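Local coordinates for formate-dependent phosphoribosylglycinamide formyltransferase (Mycobacterium tuberculosis H37Rv, PDB 6KHR), which belongs to the ATP-grasp family of enzymes and assembles from two copies of the same chain, at residues V29-S34 with E40-L45; Q46-E51 with Q329-L334. One frame throughout, in Å; residues are numbered along the deposited sequence.

Interaction 1: residues V29-S34 with E40-L45; sequences VMLLGS and ELAIAL
Strand 29-32 and helix 40-45 run almost exactly antiparallel, their axes 175° apart in direction and 10.5 Å from each other at closest approach, with Val29 level with Leu45 and Leu31 level with Ala42. Alternate strand residues serve the contact: Val29 and Leu31 direct their side chains at the helix, while Met30 between them points away. Leu31 gives up the most surface. Its two methyls divide the helix face, CD2 coming to 3.6 Å from CD2 of Leu41 and CD1 lying 4.1 Å from CB of Ala42. The side chains of Leu31 and Leu41 cross at a slant, and each touches the other through its CD2 branch. In Leu41, CG stands anti to the backbone N (chi1 176°), which carries CD2 out to meet the strand leucine. One helical turn on, Leu45 and Val29 reach for each other tip to tip, with Val29 CG1 3.8 Å from Leu45 CD1. The second methyls follow more loosely, Val29 CG2 being 4.2 Å from Leu45 CD2. No hydrogen bond bridges the two segments; all five touching residues are buried and apolar. Val52 and Val94, from the strands flanking this one, also pack against these side chains, Val52 on Leu31 and Leu45, Val94 on Val29 and Leu31. Past the strand, the chain turns through Gly33, whose O accepts a hydrogen bond from OG of Ser38, and Ser34 N is bonded to OD2 of Asp56 at the end of the next strand. The whole is the first strand and helix of a beta-alpha-beta unit, strand 28-32, helix 36-47 and strand 51-56, in which the helix packs on a parallel sheet, as in the Rossmann-like N-terminal domain of ATP-grasp enzymes.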
ATOM      1  N   VAL A  29       7.098  12.347 -12.686  1.00 59.12           N
ATOM      2  CA  VAL A  29       8.079  11.289 -12.497  1.00 61.27           C
ATOM      3  C   VAL A  29       7.923  10.327 -13.659  1.00 66.15           C
ATOM      4  O   VAL A  29       6.804  10.057 -14.100  1.00 70.20           O
ATOM      5  CB  VAL A  29       7.883  10.562 -11.146  1.00 51.26           C
ATOM      6  CG1 VAL A  29       9.009   9.568 -10.886  1.00 33.64           C
ATOM      7  CG2 VAL A  29       7.775  11.557 -10.001  1.00 34.25           C
ATOM      8  N   MET A  30       9.035   9.823 -14.167  1.00 57.58           N
ATOM      9  CA  MET A  30       9.014   8.871 -15.264  1.00 54.99           C
ATOM     10  C   MET A  30       9.641   7.577 -14.778  1.00 50.14           C
ATOM     11  O   MET A  30      10.741   7.586 -14.223  1.00 46.90           O
ATOM     12  CB  MET A  30       9.749   9.421 -16.493  1.00 61.34           C
ATOM     13  CG  MET A  30       9.653   8.532 -17.708  1.00 74.88           C
ATOM     14  SD  MET A  30      10.577   9.135 -19.135  1.00 80.98           S
ATOM     15  CE  MET A  30       9.568  10.520 -19.646  1.00 77.70           C
ATOM     16  N   LEU A  31       8.941   6.473 -14.982  1.00 55.33           N
ATOM     17  CA  LEU A  31       9.365   5.162 -14.505  1.00 53.63           C
ATOM     18  C   LEU A  31       9.844   4.327 -15.686  1.00 54.84           C
ATOM     19  O   LEU A  31       9.053   3.949 -16.554  1.00 57.64           O
ATOM     20  CB  LEU A  31       8.222   4.459 -13.782  1.00 52.80           C
ATOM     21  CG  LEU A  31       7.692   5.063 -12.487  1.00 50.37           C
ATOM     22  CD1 LEU A  31       6.573   4.196 -11.992  1.00 49.14           C
ATOM     23  CD2 LEU A  31       8.779   5.137 -11.450  1.00 48.50           C
ATOM     24  N   LEU A  32      11.139   4.030 -15.713  1.00 53.48           N
ATOM     25  CA  LEU A  32      11.689   3.099 -16.693  1.00 52.85           C
ATOM     26  C   LEU A  32      11.452   1.680 -16.182  1.00 56.30           C
ATOM     27  O   LEU A  32      12.087   1.230 -15.213  1.00 49.83           O
ATOM     28  CB  LEU A  32      13.171   3.384 -16.928  1.00 54.16           C
ATOM     29  CG  LEU A  32      13.575   4.435 -17.976  1.00 59.17           C
ATOM     30  CD1 LEU A  32      12.472   5.443 -18.276  1.00 52.79           C
ATOM     31  CD2 LEU A  32      14.854   5.156 -17.569  1.00 55.48           C
ATOM     32  N   GLY A  33      10.520   0.984 -16.811  1.00 60.31           N
ATOM     33  CA  GLY A  33      10.068  -0.313 -16.344  1.00 65.15           C
ATOM     34  C   GLY A  33       8.641  -0.190 -15.843  1.00 69.42           C
ATOM     35  O   GLY A  33       8.270   0.797 -15.194  1.00 67.80           O
ATOM     36  N   SER A  34       7.838  -1.182 -16.185  1.00 66.72           N
ATOM     37  CA  SER A  34       6.417  -1.143 -15.798  1.00 66.51           C
ATOM     38  C   SER A  34       5.980  -2.512 -15.330  1.00 64.24           C
ATOM     39  O   SER A  34       4.881  -2.894 -15.626  1.00 60.00           O
ATOM     40  CB  SER A  34       5.571  -0.701 -16.914  1.00 64.16           C
ATOM     41  OG  SER A  34       5.854   0.631 -17.219  1.00 63.67           O
ATOM     42  N   GLU A  40       3.070  -0.386  -7.797  1.00 34.94           N
ATOM     43  CA  GLU A  40       2.865   0.083  -6.434  1.00 40.40           C
ATOM     44  C   GLU A  40       3.572   1.418  -6.205  1.00 41.91           C
ATOM     45  O   GLU A  40       2.986   2.357  -5.655  1.00 46.70           O
ATOM     46  CB  GLU A  40       3.346  -0.989  -5.442  1.00 42.10           C
ATOM     47  CG  GLU A  40       2.788  -2.378  -5.708  1.00 46.71           C
ATOM     48  CD  GLU A  40       1.369  -2.563  -5.172  1.00 75.24           C
ATOM     49  OE1 GLU A  40       1.016  -1.877  -4.190  1.00 86.62           O
ATOM     50  OE2 GLU A  40       0.611  -3.392  -5.730  1.00 88.55           O
ATOM     51  N   LEU A  41       4.840   1.515  -6.626  1.00 34.78           N
ATOM     52  CA  LEU A  41       5.536   2.790  -6.603  1.00 40.69           C
ATOM     53  C   LEU A  41       4.705   3.880  -7.269  1.00 43.64           C
ATOM     54  O   LEU A  41       4.688   5.029  -6.806  1.00 50.39           O
ATOM     55  CB  LEU A  41       6.907   2.655  -7.291  1.00 32.91           C
ATOM     56  CG  LEU A  41       7.712   3.954  -7.423  1.00 36.17           C
ATOM     57  CD1 LEU A  41       7.858   4.609  -6.065  1.00 35.62           C
ATOM     58  CD2 LEU A  41       9.099   3.807  -8.109  1.00 37.71           C
ATOM     59  N   ALA A  42       3.986   3.535  -8.336  1.00 36.69           N
ATOM     60  CA  ALA A  42       3.236   4.542  -9.070  1.00 36.59           C
ATOM     61  C   ALA A  42       2.022   5.000  -8.273  1.00 43.46           C
ATOM     62  O   ALA A  42       1.672   6.190  -8.275  1.00 45.35           O
ATOM     63  CB  ALA A  42       2.829   3.991 -10.434  1.00 42.34           C
ATOM     64  N   ILE A  43       1.364   4.065  -7.592  1.00 41.18           N
ATOM     65  CA  ILE A  43       0.294   4.435  -6.677  1.00 42.86           C
ATOM     66  C   ILE A  43       0.847   5.350  -5.600  1.00 43.51           C
ATOM     67  O   ILE A  43       0.321   6.441  -5.359  1.00 49.28           O
ATOM     68  CB  ILE A  43      -0.352   3.171  -6.080  1.00 42.63           C
ATOM     69  CG1 ILE A  43      -1.195   2.447  -7.124  1.00 44.86           C
ATOM     70  CG2 ILE A  43      -1.146   3.496  -4.818  1.00 29.24           C
ATOM     71  CD1 ILE A  43      -1.547   1.012  -6.714  1.00 57.11           C
ATOM     72  N   ALA A  44       1.949   4.933  -4.969  1.00 37.14           N
ATOM     73  CA  ALA A  44       2.544   5.729  -3.902  1.00 29.39           C
ATOM     74  C   ALA A  44       2.805   7.153  -4.370  1.00 40.45           C
ATOM     75  O   ALA A  44       2.393   8.112  -3.711  1.00 44.85           O
ATOM     76  CB  ALA A  44       3.828   5.074  -3.407  1.00 28.91           C
ATOM     77  N   LEU A  45       3.451   7.305  -5.532  1.00 37.37           N
ATOM     78  CA  LEU A  45       3.792   8.634  -6.031  1.00 43.96           C
ATOM     79  C   LEU A  45       2.552   9.463  -6.324  1.00 56.92           C
ATOM     80  O   LEU A  45       2.613  10.700  -6.301  1.00 46.55           O
ATOM     81  CB  LEU A  45       4.627   8.515  -7.302  1.00 36.87           C
ATOM     82  CG  LEU A  45       6.087   8.149  -7.134  1.00 40.35           C
ATOM     83  CD1 LEU A  45       6.648   7.733  -8.470  1.00 31.55           C
ATOM     84  CD2 LEU A  45       6.811   9.339  -6.585  1.00 40.88           C
TER

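Interaction 2: residues Q46-E51 with Q329-L334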
ATOM      1  N   GLN A  46       1.426   8.803  -6.628  1.00 53.70           N
ATOM      2  CA  GLN A  46       0.216   9.539  -6.961  1.00 38.36           C
ATOM      3  C   GLN A  46      -0.503  10.005  -5.712  1.00 33.66           C
ATOM      4  O   GLN A  46      -1.150  11.056  -5.738  1.00 50.00           O
ATOM      5  CB  GLN A  46      -0.696   8.690  -7.838  1.00 38.60           C
ATOM      6  CG  GLN A  46      -0.241   8.642  -9.290  1.00 38.83           C
ATOM      7  CD  GLN A  46      -0.996   7.595 -10.079  1.00 61.55           C
ATOM      8  OE1 GLN A  46      -1.761   6.822  -9.505  1.00 74.11           O
ATOM      9  NE2 GLN A  46      -0.789   7.559 -11.394  1.00 60.75           N
ATOM     10  N   GLY A  47      -0.367   9.261  -4.611  1.00 32.26           N
ATOM     11  CA  GLY A  47      -0.879   9.738  -3.339  1.00 32.68           C
ATOM     12  C   GLY A  47      -0.181  11.003  -2.868  1.00 42.65           C
ATOM     13  O   GLY A  47      -0.785  11.833  -2.183  1.00 40.83           O
ATOM     14  N   LEU A  48       1.093  11.164  -3.218  1.00 46.03           N
ATOM     15  CA  LEU A  48       1.842  12.345  -2.819  1.00 46.54           C
ATOM     16  C   LEU A  48       1.676  13.482  -3.811  1.00 51.69           C
ATOM     17  O   LEU A  48       2.316  14.520  -3.643  1.00 49.33           O
ATOM     18  CB  LEU A  48       3.329  12.014  -2.664  1.00 47.48           C
ATOM     19  CG  LEU A  48       3.812  11.012  -1.615  1.00 38.91           C
ATOM     20  CD1 LEU A  48       5.300  10.633  -1.830  1.00 34.26           C
ATOM     21  CD2 LEU A  48       3.618  11.567  -0.227  1.00 31.58           C
ATOM     22  N   GLY A  49       0.858  13.297  -4.845  1.00 42.14           N
ATOM     23  CA  GLY A  49       0.501  14.376  -5.737  1.00 34.63           C
ATOM     24  C   GLY A  49       1.178  14.401  -7.087  1.00 38.24           C
ATOM     25  O   GLY A  49       1.019  15.390  -7.809  1.00 48.67           O
ATOM     26  N   ALA A  50       1.905  13.363  -7.470  1.00 41.69           N
ATOM     27  CA  ALA A  50       2.698  13.417  -8.690  1.00 48.56           C
ATOM     28  C   ALA A  50       2.017  12.691  -9.843  1.00 47.74           C
ATOM     29  O   ALA A  50       1.407  11.638  -9.654  1.00 50.63           O
ATOM     30  CB  ALA A  50       4.088  12.821  -8.461  1.00 49.91           C
ATOM     31  N   GLU A  51       2.135  13.267 -11.037  1.00 48.20           N
ATOM     32  CA  GLU A  51       1.839  12.563 -12.278  1.00 54.67           C
ATOM     33  C   GLU A  51       2.967  11.587 -12.595  1.00 63.37           C
ATOM     34  O   GLU A  51       4.146  11.921 -12.455  1.00 63.02           O
ATOM     35  CB  GLU A  51       1.690  13.559 -13.427  1.00 64.77           C
ATOM     36  CG  GLU A  51       0.394  13.468 -14.209  1.00 87.58           C
ATOM     37  CD  GLU A  51       0.344  14.428 -15.406  1.00100.85           C
ATOM     38  OE1 GLU A  51       1.414  14.809 -15.938  1.00 98.28           O
ATOM     39  OE2 GLU A  51      -0.778  14.804 -15.815  1.00107.44           O
ATOM     40  N   GLN A 329      10.408   4.624  -1.457  1.00 39.03           N
ATOM     41  CA  GLN A 329      11.030   5.081  -2.689  1.00 47.44           C
ATOM     42  C   GLN A 329      10.221   6.173  -3.377  1.00 45.06           C
ATOM     43  O   GLN A 329      10.804   7.000  -4.084  1.00 44.16           O
ATOM     44  CB  GLN A 329      11.308   3.916  -3.636  1.00 51.00           C
ATOM     45  CG  GLN A 329      10.149   3.031  -3.908  1.00 74.92           C
ATOM     46  CD  GLN A 329      10.535   1.838  -4.757  1.00 93.64           C
ATOM     47  OE1 GLN A 329       9.672   1.065  -5.184  1.00106.53           O
ATOM     48  NE2 GLN A 329      11.832   1.683  -5.009  1.00 87.66           N
ATOM     49  N   ALA A 330       8.909   6.240  -3.156  1.00 36.25           N
ATOM     50  CA  ALA A 330       8.201   7.429  -3.607  1.00 37.36           C
ATOM     51  C   ALA A 330       8.716   8.671  -2.884  1.00 44.32           C
ATOM     52  O   ALA A 330       8.996   9.694  -3.521  1.00 43.73           O
ATOM     53  CB  ALA A 330       6.694   7.268  -3.421  1.00 29.62           C
ATOM     54  N   ARG A 331       8.894   8.591  -1.558  1.00 41.03           N
ATOM     55  CA  ARG A 331       9.382   9.766  -0.826  1.00 39.80           C
ATOM     56  C   ARG A 331      10.829  10.106  -1.181  1.00 38.92           C
ATOM     57  O   ARG A 331      11.173  11.293  -1.302  1.00 37.00           O
ATOM     58  CB  ARG A 331       9.225   9.566   0.677  1.00 29.84           C
ATOM     59  CG  ARG A 331       7.786   9.431   1.102  1.00 29.82           C
ATOM     60  CD  ARG A 331       7.637   9.512   2.621  1.00 35.79           C
ATOM     61  NE  ARG A 331       6.256   9.306   3.051  1.00 40.71           N
ATOM     62  CZ  ARG A 331       5.775   9.662   4.240  1.00 38.50           C
ATOM     63  NH1 ARG A 331       6.564  10.250   5.135  1.00 30.29           N
ATOM     64  NH2 ARG A 331       4.504   9.433   4.535  1.00 38.94           N
ATOM     65  N   ALA A 332      11.678   9.084  -1.396  1.00 33.87           N
ATOM     66  CA  ALA A 332      13.087   9.321  -1.738  1.00 42.18           C
ATOM     67  C   ALA A 332      13.235   9.990  -3.101  1.00 45.77           C
ATOM     68  O   ALA A 332      14.028  10.922  -3.258  1.00 43.37           O
ATOM     69  CB  ALA A 332      13.868   8.006  -1.716  1.00 46.57           C
ATOM     70  N   ILE A 333      12.496   9.507  -4.103  1.00 42.81           N
ATOM     71  CA  ILE A 333      12.509  10.114  -5.433  1.00 39.06           C
ATOM     72  C   ILE A 333      12.221  11.602  -5.333  1.00 40.99           C
ATOM     73  O   ILE A 333      12.876  12.427  -5.980  1.00 33.26           O
ATOM     74  CB  ILE A 333      11.484   9.422  -6.347  1.00 31.57           C
ATOM     75  CG1 ILE A 333      11.979   8.055  -6.788  1.00 34.66           C
ATOM     76  CG2 ILE A 333      11.138  10.292  -7.549  1.00 32.53           C
ATOM     77  CD1 ILE A 333      10.880   7.234  -7.326  1.00 41.58           C
ATOM     78  N   LEU A 334      11.219  11.961  -4.540  1.00 42.82           N
ATOM     79  CA  LEU A 334      10.750  13.329  -4.445  1.00 53.28           C
ATOM     80  C   LEU A 334      11.482  14.130  -3.376  1.00 50.25           C
ATOM     81  O   LEU A 334      11.183  15.318  -3.206  1.00 44.55           O
ATOM     82  CB  LEU A 334       9.235  13.342  -4.169  1.00 53.15           C
ATOM     83  CG  LEU A 334       8.260  12.757  -5.207  1.00 50.93           C
ATOM     84  CD1 LEU A 334       6.846  12.824  -4.672  1.00 33.03           C
ATOM     85  CD2 LEU A 334       8.341  13.456  -6.568  1.00 34.04           C
TER
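Leu48, just past the end of helix 36-47, meets helix 329-334 chiefly through its CD1 methyl. That one atom lies 3.9 Å from CD1 of Leu334, 4.0 Å from CB of Ala330 and 4.0 Å from CG of Arg331, three residues spaced along about one helical turn. The CA-CB bond of Leu48 points at the helix, and CG, anti to the carbonyl carbon (chi1 -63°), carries CD1 on to it. Leu334 comes from the other side, and the two leucines slide past each other in opposite directions, which also brings Leu334 CD1 to 4.1 Å from Leu48 CB. Arg331 offers only the aliphatic start of its side chain. From CG to NE the chain is extended, carrying the guanidinium group away from Leu48 to a salt bridge between NH2 and Asp381 of the second subunit. Leu375 of that subunit packs on both Leu48 and Arg331. Behind Leu48, Gly49 takes a positive phi of 103° and ends helix 36-47 in a Schellman motif, with Gly49 N bonded to O of Gln46 and Ala50 N probably to O of Leu45. The chain then turns back toward the sheet. No hydrogen bond crosses between the segments, so their contact is apolar, while the guanidinium of Arg331 makes its salt bridge across to the second subunit.

In the fold
From the N terminus, strand 28-32 runs through a short turn into helix 36-47, and interaction 1 closes that small loop. Interaction 2 opens only afterwards, so the two stand in series without nesting or crossing; it closes a far longer excursion, bringing helix 325-334 back after 277 intervening residues. Helix 36-47 serves both, and their centres are about 9 Å apart. The joins are direct: Val29 N and Glu51 O, 3.0 Å apart, probably form a hydrogen bond between neighbouring strands, and Leu41 CD1 packs 3.5 Å from Gln329 CG. Together they tie the N-terminal parallel sheet to a helix from much later in the chain.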